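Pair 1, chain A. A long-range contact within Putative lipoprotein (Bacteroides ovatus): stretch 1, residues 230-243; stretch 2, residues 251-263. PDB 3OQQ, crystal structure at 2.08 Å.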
# COMPACT_ATOMS: atom_id res chain seq x y z
N SER A 230 -22.04 -2.96 3.34
CA SER A 230 -22.90 -2.85 2.18
C SER A 230 -22.76 -4.05 1.25
O SER A 230 -21.66 -4.56 1.05
CB SER A 230 -22.55 -1.57 1.42
OG SER A 230 -23.38 -1.47 0.27
N THR A 231 -23.87 -4.47 0.65
CA THR A 231 -23.93 -5.58 -0.31
C THR A 231 -23.90 -5.04 -1.74
O THR A 231 -23.96 -5.83 -2.68
CB THR A 231 -25.20 -6.42 -0.10
OG1 THR A 231 -26.35 -5.58 -0.19
CG2 THR A 231 -25.16 -7.20 1.21
N LYS A 232 -23.83 -3.71 -1.90
CA LYS A 232 -23.79 -3.03 -3.19
C LYS A 232 -22.51 -3.37 -3.98
O LYS A 232 -21.45 -3.58 -3.38
CB LYS A 232 -23.81 -1.50 -3.00
CG LYS A 232 -25.12 -0.92 -2.45
CD LYS A 232 -24.90 0.54 -2.09
CE LYS A 232 -26.10 1.17 -1.43
NZ LYS A 232 -25.85 2.60 -1.12
N ASN A 233 -22.61 -3.33 -5.32
CA ASN A 233 -21.48 -3.47 -6.24
C ASN A 233 -20.58 -2.23 -6.14
O ASN A 233 -19.35 -2.33 -6.11
CB ASN A 233 -21.99 -3.65 -7.68
CG ASN A 233 -22.54 -5.03 -7.96
OD1 ASN A 233 -22.55 -5.91 -7.09
ND2 ASN A 233 -22.93 -5.27 -9.20
N ILE A 234 -21.22 -1.06 -6.06
CA ILE A 234 -20.55 0.22 -5.93
C ILE A 234 -21.02 0.90 -4.65
O ILE A 234 -22.20 1.16 -4.46
CB ILE A 234 -20.76 1.14 -7.17
CG1 ILE A 234 -20.32 0.44 -8.49
CG2 ILE A 234 -20.04 2.49 -6.98
CD1 ILE A 234 -20.99 1.03 -9.78
N VAL A 235 -20.07 1.19 -3.78
CA VAL A 235 -20.26 1.90 -2.53
C VAL A 235 -19.54 3.22 -2.72
O VAL A 235 -18.36 3.23 -3.03
CB VAL A 235 -19.70 1.06 -1.33
CG1 VAL A 235 -19.73 1.85 -0.03
CG2 VAL A 235 -20.48 -0.24 -1.17
N LYS A 236 -20.28 4.31 -2.62
CA LYS A 236 -19.72 5.65 -2.74
C LYS A 236 -20.00 6.39 -1.43
O LYS A 236 -21.16 6.47 -1.04
CB LYS A 236 -20.32 6.38 -3.95
CG LYS A 236 -19.79 7.80 -4.19
CD LYS A 236 -20.14 8.25 -5.60
CE LYS A 236 -20.62 9.68 -5.65
NZ LYS A 236 -22.03 9.82 -5.20
N VAL A 237 -18.95 6.85 -0.72
CA VAL A 237 -19.13 7.64 0.50
C VAL A 237 -18.43 8.99 0.27
O VAL A 237 -17.37 9.06 -0.36
CB VAL A 237 -18.76 6.95 1.85
CG1 VAL A 237 -19.55 5.67 2.06
CG2 VAL A 237 -17.28 6.70 2.00
N GLU A 238 -19.09 10.07 0.69
CA GLU A 238 -18.53 11.39 0.45
C GLU A 238 -18.88 12.40 1.54
O GLU A 238 -19.95 12.33 2.17
CB GLU A 238 -19.00 11.94 -0.92
CG GLU A 238 -20.51 11.95 -1.12
CD GLU A 238 -21.03 12.63 -2.36
OE1 GLU A 238 -20.66 12.20 -3.47
OE2 GLU A 238 -21.88 13.54 -2.23
N ASN A 239 -18.00 13.37 1.70
CA ASN A 239 -18.23 14.53 2.54
C ASN A 239 -17.69 15.68 1.74
O ASN A 239 -16.48 15.77 1.53
CB ASN A 239 -17.58 14.41 3.92
CG ASN A 239 -17.85 15.58 4.85
OD1 ASN A 239 -18.08 16.72 4.42
ND2 ASN A 239 -17.83 15.32 6.15
N LYS A 240 -18.60 16.51 1.20
CA LYS A 240 -18.23 17.62 0.33
C LYS A 240 -18.26 18.97 1.06
O LYS A 240 -18.28 20.03 0.41
CB LYS A 240 -19.14 17.63 -0.90
CG LYS A 240 -18.92 16.39 -1.78
CD LYS A 240 -19.91 16.35 -2.93
CE LYS A 240 -19.23 16.43 -4.26
NZ LYS A 240 -20.11 15.90 -5.35
N ASN A 241 -18.16 18.96 2.40
CA ASN A 241 -18.23 20.20 3.14
C ASN A 241 -17.41 20.13 4.43
O ASN A 241 -17.84 20.63 5.47
CB ASN A 241 -19.71 20.51 3.44
CG ASN A 241 -19.98 21.93 3.88
OD1 ASN A 241 -19.46 22.88 3.30
ND2 ASN A 241 -20.85 22.10 4.88
N TRP A 242 -16.20 19.55 4.36
CA TRP A 242 -15.38 19.40 5.56
C TRP A 242 -14.20 20.36 5.58
O TRP A 242 -13.77 20.89 4.55
CB TRP A 242 -14.90 17.95 5.73
CG TRP A 242 -13.92 17.48 4.68
CD1 TRP A 242 -14.22 16.88 3.49
CD2 TRP A 242 -12.48 17.56 4.74
NE1 TRP A 242 -13.05 16.60 2.79
CE2 TRP A 242 -11.97 16.98 3.55
CE3 TRP A 242 -11.56 18.04 5.70
CZ2 TRP A 242 -10.60 16.90 3.28
CZ3 TRP A 242 -10.20 17.97 5.43
CH2 TRP A 242 -9.73 17.43 4.22
N ASN A 243 -13.67 20.56 6.78
CA ASN A 243 -12.49 21.37 7.03
C ASN A 243 -11.74 20.77 8.17
O ASN A 243 -12.32 20.06 9.00
CB ASN A 243 -12.86 22.83 7.33
CG ASN A 243 -13.25 23.65 6.13
OD1 ASN A 243 -14.42 23.85 5.86
ND2 ASN A 243 -12.27 24.10 5.35
N GLU A 251 -13.07 28.21 2.96
CA GLU A 251 -13.73 27.44 1.89
C GLU A 251 -13.76 25.95 2.27
O GLU A 251 -12.74 25.42 2.72
CB GLU A 251 -13.04 27.62 0.52
CG GLU A 251 -12.83 29.07 0.10
CD GLU A 251 -11.49 29.63 0.55
OE1 GLU A 251 -11.39 30.06 1.72
OE2 GLU A 251 -10.53 29.59 -0.26
N PRO A 252 -14.91 25.26 2.09
CA PRO A 252 -14.96 23.84 2.44
C PRO A 252 -14.14 22.97 1.49
O PRO A 252 -13.84 23.38 0.36
CB PRO A 252 -16.45 23.49 2.37
CG PRO A 252 -17.01 24.45 1.43
CD PRO A 252 -16.21 25.72 1.56
N ARG A 253 -13.79 21.77 1.95
CA ARG A 253 -13.02 20.82 1.16
C ARG A 253 -13.91 19.63 0.89
O ARG A 253 -15.03 19.58 1.43
CB ARG A 253 -11.71 20.46 1.88
CG ARG A 253 -10.93 21.71 2.37
CD ARG A 253 -9.66 21.30 3.07
NE ARG A 253 -8.96 22.41 3.71
CZ ARG A 253 -8.07 23.20 3.10
NH1 ARG A 253 -7.86 23.09 1.79
NH2 ARG A 253 -7.44 24.14 3.78
N PHE A 254 -13.49 18.71 -0.02
CA PHE A 254 -14.31 17.54 -0.32
C PHE A 254 -13.48 16.28 -0.48
O PHE A 254 -12.31 16.32 -0.85
CB PHE A 254 -15.19 17.77 -1.55
CG PHE A 254 -14.54 17.65 -2.91
CD1 PHE A 254 -13.80 18.71 -3.44
CD2 PHE A 254 -14.72 16.51 -3.68
CE1 PHE A 254 -13.25 18.62 -4.72
CE2 PHE A 254 -14.16 16.42 -4.96
CZ PHE A 254 -13.42 17.47 -5.46
N ALA A 255 -14.11 15.14 -0.21
CA ALA A 255 -13.48 13.83 -0.42
C ALA A 255 -14.56 12.87 -0.84
O ALA A 255 -15.68 12.97 -0.34
CB ALA A 255 -12.78 13.35 0.85
N ILE A 256 -14.29 12.03 -1.84
CA ILE A 256 -15.24 11.03 -2.36
C ILE A 256 -14.52 9.69 -2.45
O ILE A 256 -13.56 9.57 -3.21
CB ILE A 256 -15.89 11.41 -3.72
CG1 ILE A 256 -16.46 12.85 -3.75
CG2 ILE A 256 -16.94 10.36 -4.13
CD1 ILE A 256 -16.71 13.42 -5.18
N LEU A 257 -15.01 8.69 -1.71
CA LEU A 257 -14.43 7.35 -1.72
C LEU A 257 -15.39 6.40 -2.41
O LEU A 257 -16.52 6.22 -1.96
CB LEU A 257 -14.10 6.88 -0.29
CG LEU A 257 -13.69 5.43 -0.09
CD1 LEU A 257 -12.41 5.08 -0.88
CD2 LEU A 257 -13.52 5.16 1.36
N THR A 258 -14.94 5.82 -3.53
CA THR A 258 -15.74 4.88 -4.30
C THR A 258 -15.08 3.52 -4.23
O THR A 258 -13.87 3.40 -4.44
CB THR A 258 -15.95 5.37 -5.74
OG1 THR A 258 -16.49 6.69 -5.71
CG2 THR A 258 -16.91 4.46 -6.54
N VAL A 259 -15.86 2.50 -3.89
CA VAL A 259 -15.40 1.12 -3.91
C VAL A 259 -16.27 0.38 -4.93
O VAL A 259 -17.48 0.30 -4.75
CB VAL A 259 -15.38 0.44 -2.51
CG1 VAL A 259 -14.85 -0.98 -2.61
CG2 VAL A 259 -14.54 1.24 -1.51
N ASP A 260 -15.66 -0.12 -6.02
CA ASP A 260 -16.37 -0.85 -7.07
C ASP A 260 -15.82 -2.28 -7.11
O ASP A 260 -14.73 -2.49 -7.66
CB ASP A 260 -16.24 -0.14 -8.43
CG ASP A 260 -17.08 -0.71 -9.57
OD1 ASP A 260 -17.56 -1.85 -9.45
OD2 ASP A 260 -17.22 -0.02 -10.61
N LYS A 261 -16.57 -3.25 -6.53
CA LYS A 261 -16.10 -4.63 -6.47
C LYS A 261 -16.41 -5.38 -7.77
O LYS A 261 -15.93 -6.48 -7.94
CB LYS A 261 -16.73 -5.36 -5.26
CG LYS A 261 -18.24 -5.73 -5.41
CD LYS A 261 -18.68 -6.57 -4.24
CE LYS A 261 -20.14 -6.96 -4.28
NZ LYS A 261 -20.58 -7.48 -2.95
N ALA A 262 -17.19 -4.79 -8.68
CA ALA A 262 -17.71 -5.47 -9.85
C ALA A 262 -16.91 -5.29 -11.17
O ALA A 262 -17.35 -5.77 -12.21
CB ALA A 262 -19.17 -5.06 -10.07
N GLN A 263 -15.74 -4.70 -11.12
CA GLN A 263 -14.92 -4.54 -12.33
C GLN A 263 -14.24 -5.86 -12.69
O GLN A 263 -13.93 -6.62 -11.79
CB GLN A 263 -13.90 -3.42 -12.15
CG GLN A 263 -14.54 -2.02 -12.11
CD GLN A 263 -15.33 -1.65 -13.35
OE1 GLN A 263 -14.85 -1.79 -14.49
NE2 GLN A 263 -16.57 -1.22 -13.17
O HOH W 1 -20.59 -5.20 -1.37
O HOH W 2 -23.10 -8.58 -3.14

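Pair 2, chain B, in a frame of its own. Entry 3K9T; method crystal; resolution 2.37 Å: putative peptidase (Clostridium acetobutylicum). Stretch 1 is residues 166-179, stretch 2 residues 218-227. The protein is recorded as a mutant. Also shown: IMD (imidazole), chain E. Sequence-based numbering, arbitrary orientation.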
# COMPACT_ATOMS: atom_id res chain seq x y z
N SER B 166 17.07 -47.61 -11.28
CA SER B 166 16.60 -46.39 -11.89
C SER B 166 15.46 -45.74 -11.13
O SER B 166 14.72 -46.40 -10.37
CB SER B 166 16.17 -46.65 -13.32
OG SER B 166 15.18 -47.64 -13.34
N LEU B 167 15.33 -44.43 -11.38
CA LEU B 167 14.33 -43.58 -10.76
C LEU B 167 13.17 -43.39 -11.72
O LEU B 167 13.36 -42.93 -12.85
CB LEU B 167 14.94 -42.21 -10.38
CG LEU B 167 14.04 -41.13 -9.76
CD1 LEU B 167 14.81 -40.29 -8.76
CD2 LEU B 167 13.42 -40.28 -10.81
N THR B 168 11.97 -43.75 -11.25
CA THR B 168 10.75 -43.66 -12.04
C THR B 168 10.07 -42.31 -11.91
O THR B 168 9.94 -41.80 -10.78
CB THR B 168 9.71 -44.71 -11.57
OG1 THR B 168 10.33 -46.00 -11.47
CG2 THR B 168 8.51 -44.76 -12.57
N TYR B 169 9.69 -41.73 -13.04
CA TYR B 169 8.72 -40.63 -13.03
C TYR B 169 7.74 -40.79 -14.18
O TYR B 169 8.08 -41.35 -15.22
CB TYR B 169 9.35 -39.22 -13.00
CG TYR B 169 10.03 -38.73 -14.26
CD1 TYR B 169 9.32 -38.12 -15.25
CD2 TYR B 169 11.38 -38.81 -14.41
CE1 TYR B 169 9.92 -37.64 -16.35
CE2 TYR B 169 12.00 -38.32 -15.53
CZ TYR B 169 11.27 -37.74 -16.50
OH TYR B 169 11.90 -37.28 -17.64
N GLY B 170 6.51 -40.32 -13.95
CA GLY B 170 5.45 -40.38 -14.96
C GLY B 170 5.03 -39.00 -15.46
O GLY B 170 5.08 -38.02 -14.74
N GLU B 171 4.54 -38.95 -16.69
CA GLU B 171 4.21 -37.69 -17.32
C GLU B 171 3.07 -37.84 -18.33
O GLU B 171 3.03 -38.80 -19.12
CB GLU B 171 5.48 -37.19 -18.01
CG GLU B 171 5.42 -35.89 -18.71
CD GLU B 171 6.81 -35.46 -19.23
OE1 GLU B 171 7.79 -36.22 -19.05
OE2 GLU B 171 6.93 -34.35 -19.77
N TYR B 172 2.14 -36.89 -18.31
CA TYR B 172 1.04 -36.88 -19.27
C TYR B 172 0.92 -35.47 -19.84
O TYR B 172 0.94 -34.49 -19.09
CB TYR B 172 -0.26 -37.29 -18.60
CG TYR B 172 -1.47 -37.23 -19.49
CD1 TYR B 172 -1.46 -37.78 -20.77
CD2 TYR B 172 -2.65 -36.64 -19.04
CE1 TYR B 172 -2.57 -37.72 -21.57
CE2 TYR B 172 -3.78 -36.59 -19.83
CZ TYR B 172 -3.73 -37.12 -21.09
OH TYR B 172 -4.85 -37.06 -21.86
N TYR B 173 0.84 -35.38 -21.16
CA TYR B 173 0.78 -34.10 -21.88
C TYR B 173 -0.46 -34.00 -22.75
O TYR B 173 -0.70 -34.88 -23.54
CB TYR B 173 1.98 -33.97 -22.79
CG TYR B 173 2.03 -32.68 -23.55
CD1 TYR B 173 2.31 -31.49 -22.91
CD2 TYR B 173 1.80 -32.66 -24.92
CE1 TYR B 173 2.36 -30.32 -23.60
CE2 TYR B 173 1.84 -31.46 -25.63
CZ TYR B 173 2.12 -30.31 -24.96
OH TYR B 173 2.18 -29.14 -25.64
N ILE B 174 -1.23 -32.94 -22.59
CA ILE B 174 -2.38 -32.63 -23.42
C ILE B 174 -1.98 -31.43 -24.26
O ILE B 174 -1.62 -30.37 -23.72
CB ILE B 174 -3.60 -32.25 -22.58
CG1 ILE B 174 -4.03 -33.40 -21.67
CG2 ILE B 174 -4.77 -31.82 -23.45
CD1 ILE B 174 -5.16 -33.03 -20.72
N ARG B 175 -2.02 -31.61 -25.58
CA ARG B 175 -1.76 -30.52 -26.54
C ARG B 175 -3.00 -29.61 -26.71
O ARG B 175 -4.09 -30.07 -27.06
CB ARG B 175 -1.35 -31.08 -27.93
CG ARG B 175 -0.88 -30.05 -28.96
CD ARG B 175 -0.05 -28.91 -28.27
NE ARG B 175 0.87 -28.22 -29.18
CZ ARG B 175 0.60 -27.10 -29.84
NH1 ARG B 175 -0.57 -26.49 -29.72
NH2 ARG B 175 1.52 -26.58 -30.65
N GLY B 176 -2.82 -28.33 -26.47
CA GLY B 176 -3.89 -27.36 -26.68
C GLY B 176 -3.73 -26.64 -28.00
O GLY B 176 -2.88 -27.00 -28.81
N GLU B 177 -4.57 -25.64 -28.24
CA GLU B 177 -4.43 -24.83 -29.45
C GLU B 177 -3.07 -24.21 -29.46
O GLU B 177 -2.48 -24.09 -30.51
CB GLU B 177 -5.48 -23.70 -29.54
CG GLU B 177 -6.92 -24.18 -29.69
CD GLU B 177 -7.07 -25.25 -30.78
OE1 GLU B 177 -6.87 -24.91 -31.97
OE2 GLU B 177 -7.38 -26.43 -30.43
N LEU B 178 -2.58 -23.83 -28.27
CA LEU B 178 -1.29 -23.19 -28.11
C LEU B 178 -0.29 -24.05 -27.39
O LEU B 178 -0.67 -24.87 -26.57
CB LEU B 178 -1.47 -21.91 -27.29
CG LEU B 178 -2.41 -20.82 -27.82
CD1 LEU B 178 -2.25 -19.66 -26.88
CD2 LEU B 178 -2.11 -20.37 -29.29
N GLU B 179 0.99 -23.82 -27.68
CA GLU B 179 2.09 -24.47 -26.99
C GLU B 179 2.31 -23.94 -25.58
O GLU B 179 3.00 -24.58 -24.78
CB GLU B 179 3.41 -24.25 -27.74
CG GLU B 179 3.55 -25.06 -29.02
CD GLU B 179 4.93 -24.91 -29.70
OE1 GLU B 179 5.98 -25.08 -29.02
OE2 GLU B 179 4.93 -24.66 -30.94
N TYR B 218 -4.81 -23.71 -23.84
CA TYR B 218 -3.49 -24.03 -23.37
C TYR B 218 -3.19 -25.54 -23.41
O TYR B 218 -4.10 -26.38 -23.48
CB TYR B 218 -3.27 -23.51 -21.96
CG TYR B 218 -3.23 -22.02 -21.85
CD1 TYR B 218 -2.11 -21.30 -22.23
CD2 TYR B 218 -4.30 -21.31 -21.33
CE1 TYR B 218 -2.06 -19.92 -22.12
CE2 TYR B 218 -4.26 -19.95 -21.22
CZ TYR B 218 -3.15 -19.26 -21.60
OH TYR B 218 -3.13 -17.90 -21.44
N SER B 219 -1.89 -25.84 -23.42
CA SER B 219 -1.39 -27.18 -23.30
C SER B 219 -1.21 -27.39 -21.82
O SER B 219 -1.00 -26.43 -21.08
CB SER B 219 -0.06 -27.34 -24.03
OG SER B 219 -0.27 -27.35 -25.43
N TYR B 220 -1.36 -28.64 -21.39
CA TYR B 220 -1.28 -29.00 -20.00
C TYR B 220 -0.35 -30.19 -19.82
O TYR B 220 -0.45 -31.15 -20.56
CB TYR B 220 -2.68 -29.33 -19.46
CG TYR B 220 -3.54 -28.13 -19.33
CD1 TYR B 220 -4.17 -27.58 -20.45
CD2 TYR B 220 -3.73 -27.51 -18.08
CE1 TYR B 220 -4.96 -26.46 -20.35
CE2 TYR B 220 -4.54 -26.37 -17.95
CZ TYR B 220 -5.13 -25.84 -19.10
OH TYR B 220 -5.93 -24.72 -19.03
N ARG B 221 0.56 -30.09 -18.85
CA ARG B 221 1.47 -31.17 -18.54
C ARG B 221 1.30 -31.57 -17.10
O ARG B 221 1.27 -30.71 -16.22
CB ARG B 221 2.89 -30.75 -18.75
CG ARG B 221 3.94 -31.86 -18.58
CD ARG B 221 5.37 -31.31 -18.80
NE ARG B 221 5.47 -30.64 -20.10
CZ ARG B 221 5.55 -31.27 -21.27
NH1 ARG B 221 5.60 -32.58 -21.34
NH2 ARG B 221 5.62 -30.57 -22.41
N PHE B 222 1.23 -32.87 -16.85
CA PHE B 222 1.03 -33.35 -15.50
C PHE B 222 2.22 -34.22 -15.14
O PHE B 222 2.43 -35.23 -15.77
CB PHE B 222 -0.23 -34.17 -15.44
CG PHE B 222 -1.44 -33.46 -15.88
CD1 PHE B 222 -1.72 -33.33 -17.23
CD2 PHE B 222 -2.34 -32.96 -14.95
CE1 PHE B 222 -2.88 -32.68 -17.67
CE2 PHE B 222 -3.50 -32.31 -15.37
CZ PHE B 222 -3.77 -32.16 -16.74
N LEU B 223 2.97 -33.83 -14.12
CA LEU B 223 4.18 -34.53 -13.69
C LEU B 223 3.93 -35.27 -12.39
O LEU B 223 3.47 -34.68 -11.42
CB LEU B 223 5.32 -33.54 -13.51
CG LEU B 223 6.65 -34.16 -13.15
CD1 LEU B 223 7.16 -35.03 -14.29
CD2 LEU B 223 7.62 -33.04 -12.81
N PHE B 224 4.19 -36.58 -12.40
CA PHE B 224 4.16 -37.41 -11.20
C PHE B 224 5.60 -37.94 -10.95
O PHE B 224 6.10 -38.81 -11.65
CB PHE B 224 3.24 -38.59 -11.37
CG PHE B 224 1.83 -38.25 -11.66
CD1 PHE B 224 1.43 -37.92 -12.95
CD2 PHE B 224 0.86 -38.36 -10.68
CE1 PHE B 224 0.08 -37.66 -13.24
CE2 PHE B 224 -0.48 -38.11 -10.97
CZ PHE B 224 -0.86 -37.76 -12.24
N ALA B 225 6.25 -37.42 -9.92
CA ALA B 225 7.68 -37.67 -9.71
C ALA B 225 7.99 -37.60 -8.23
O ALA B 225 7.27 -36.90 -7.49
CB ALA B 225 8.47 -36.63 -10.45
N PRO B 226 9.05 -38.31 -7.78
CA PRO B 226 9.41 -38.15 -6.37
C PRO B 226 9.74 -36.72 -6.05
O PRO B 226 10.33 -36.03 -6.90
CB PRO B 226 10.71 -39.00 -6.24
CG PRO B 226 11.22 -39.18 -7.64
CD PRO B 226 9.96 -39.22 -8.48
N GLU B 227 9.44 -36.28 -4.83
CA GLU B 227 9.76 -34.90 -4.46
C GLU B 227 11.26 -34.59 -4.54
O GLU B 227 12.11 -35.43 -4.30
CB GLU B 227 9.23 -34.53 -3.07
CG GLU B 227 9.22 -33.00 -2.84
CD GLU B 227 8.66 -32.59 -1.49
OE1 GLU B 227 9.19 -33.08 -0.49
OE2 GLU B 227 7.73 -31.75 -1.42
N1 IMD E . 6.90 -31.86 1.08
C2 IMD E . 6.57 -33.17 1.16
N3 IMD E . 6.22 -33.44 2.42
C4 IMD E . 6.30 -32.30 3.14
C5 IMD E . 6.73 -31.30 2.28

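Pair 1 and pair 2 share a two-stranded antiparallel ladder: strand axes approach to 4.7 Å in both, their directions differ by 173° and 172°, and 14 central residues superpose with an RMSD of 0.5 Å. The hydrogen-bonded pairs Val235(A)–Val259(A), Val237(A)–Leu257(A) and Asn239(A)–Ala255(A) fall on Gly170(B)–Phe224(B), Tyr172(B)–Phe222(B) and Ile174(B)–Tyr220(B). Each closes a ring of two reciprocal N-H to O bonds, for example Val237(A) N to Leu257(A) O at 2.8 Å and Leu257(A) N to Val237(A) O at 2.7 Å, matched by Tyr172(B) N to Phe222(B) O at 3.0 Å and Phe222(B) N to Tyr172(B) O at 2.8 Å.

At the Tyr172(B)–Phe222(B) positions pair 1 has compact aliphatic side chains: Val237(A) CG2 lies 3.9 Å from Leu257(A) CB. Pair 2 places two aromatic rings at the matched positions. Those of Tyr172(B) and Phe222(B) are nearly parallel (23°) but slid apart, with centroids 5.9 Å apart, so the rings barely overlap; the closest atoms are Tyr172(B) CD2 and Phe222(B) CD1, 3.9 Å apart. Ile174(B) CD1 adds a contact at the edge of the Phe222(B) ring, 3.8 Å from Phe222(B) CE1. Where pair 1 has Val235(A) beside Val259(A), pair 2 sets Gly170(B), without a side chain, beside the larger Phe224(B).

The other face differs in charge pairing. Lys236(A) and Glu171(B) coincide, with side-chain centres 0.8 Å apart, yet carry opposite charges. Lys236(A) NZ forms a salt bridge along its own strand with Glu238(A) OE1 at 3.2 Å, its hydrogen bond weak, while Lys236(A) CG packs 3.8 Å from Ile256(A) CG2. At the Ile256(A) position pair 2 has Arg221(B), so Glu171(B) OE2 bridges across the strands to Arg221(B) NH1 at 2.7 Å, again with a weak hydrogen bond. Tyr173(B) CD1, at the position of Glu238(A), lies over one face of the Arg221(B) guanidinium, 3.5 Å from Arg221(B) NH2.

Beyond Asn239(A) and Ile174(B) the two pairs part. In pair 1 a beta bulge shifts the register by one before Trp242(A) pairs with Arg253(A); Arg253(A) CB sits over the six-membered ring of Trp242(A), 4.0 Å from its centroid, and Asn243(A) ND2 donates to Glu251(A) O at 3.0 Å. In pair 2, Ser219(B), matching Phe254(A), ties down the loop: Ser219(B) OG accepts from Gly176(B) N at 2.9 Å and donates to Leu178(B) O at 2.8 Å. A CB on Gly176(B) would lie 2.1 Å from Tyr218(B) O, a clash.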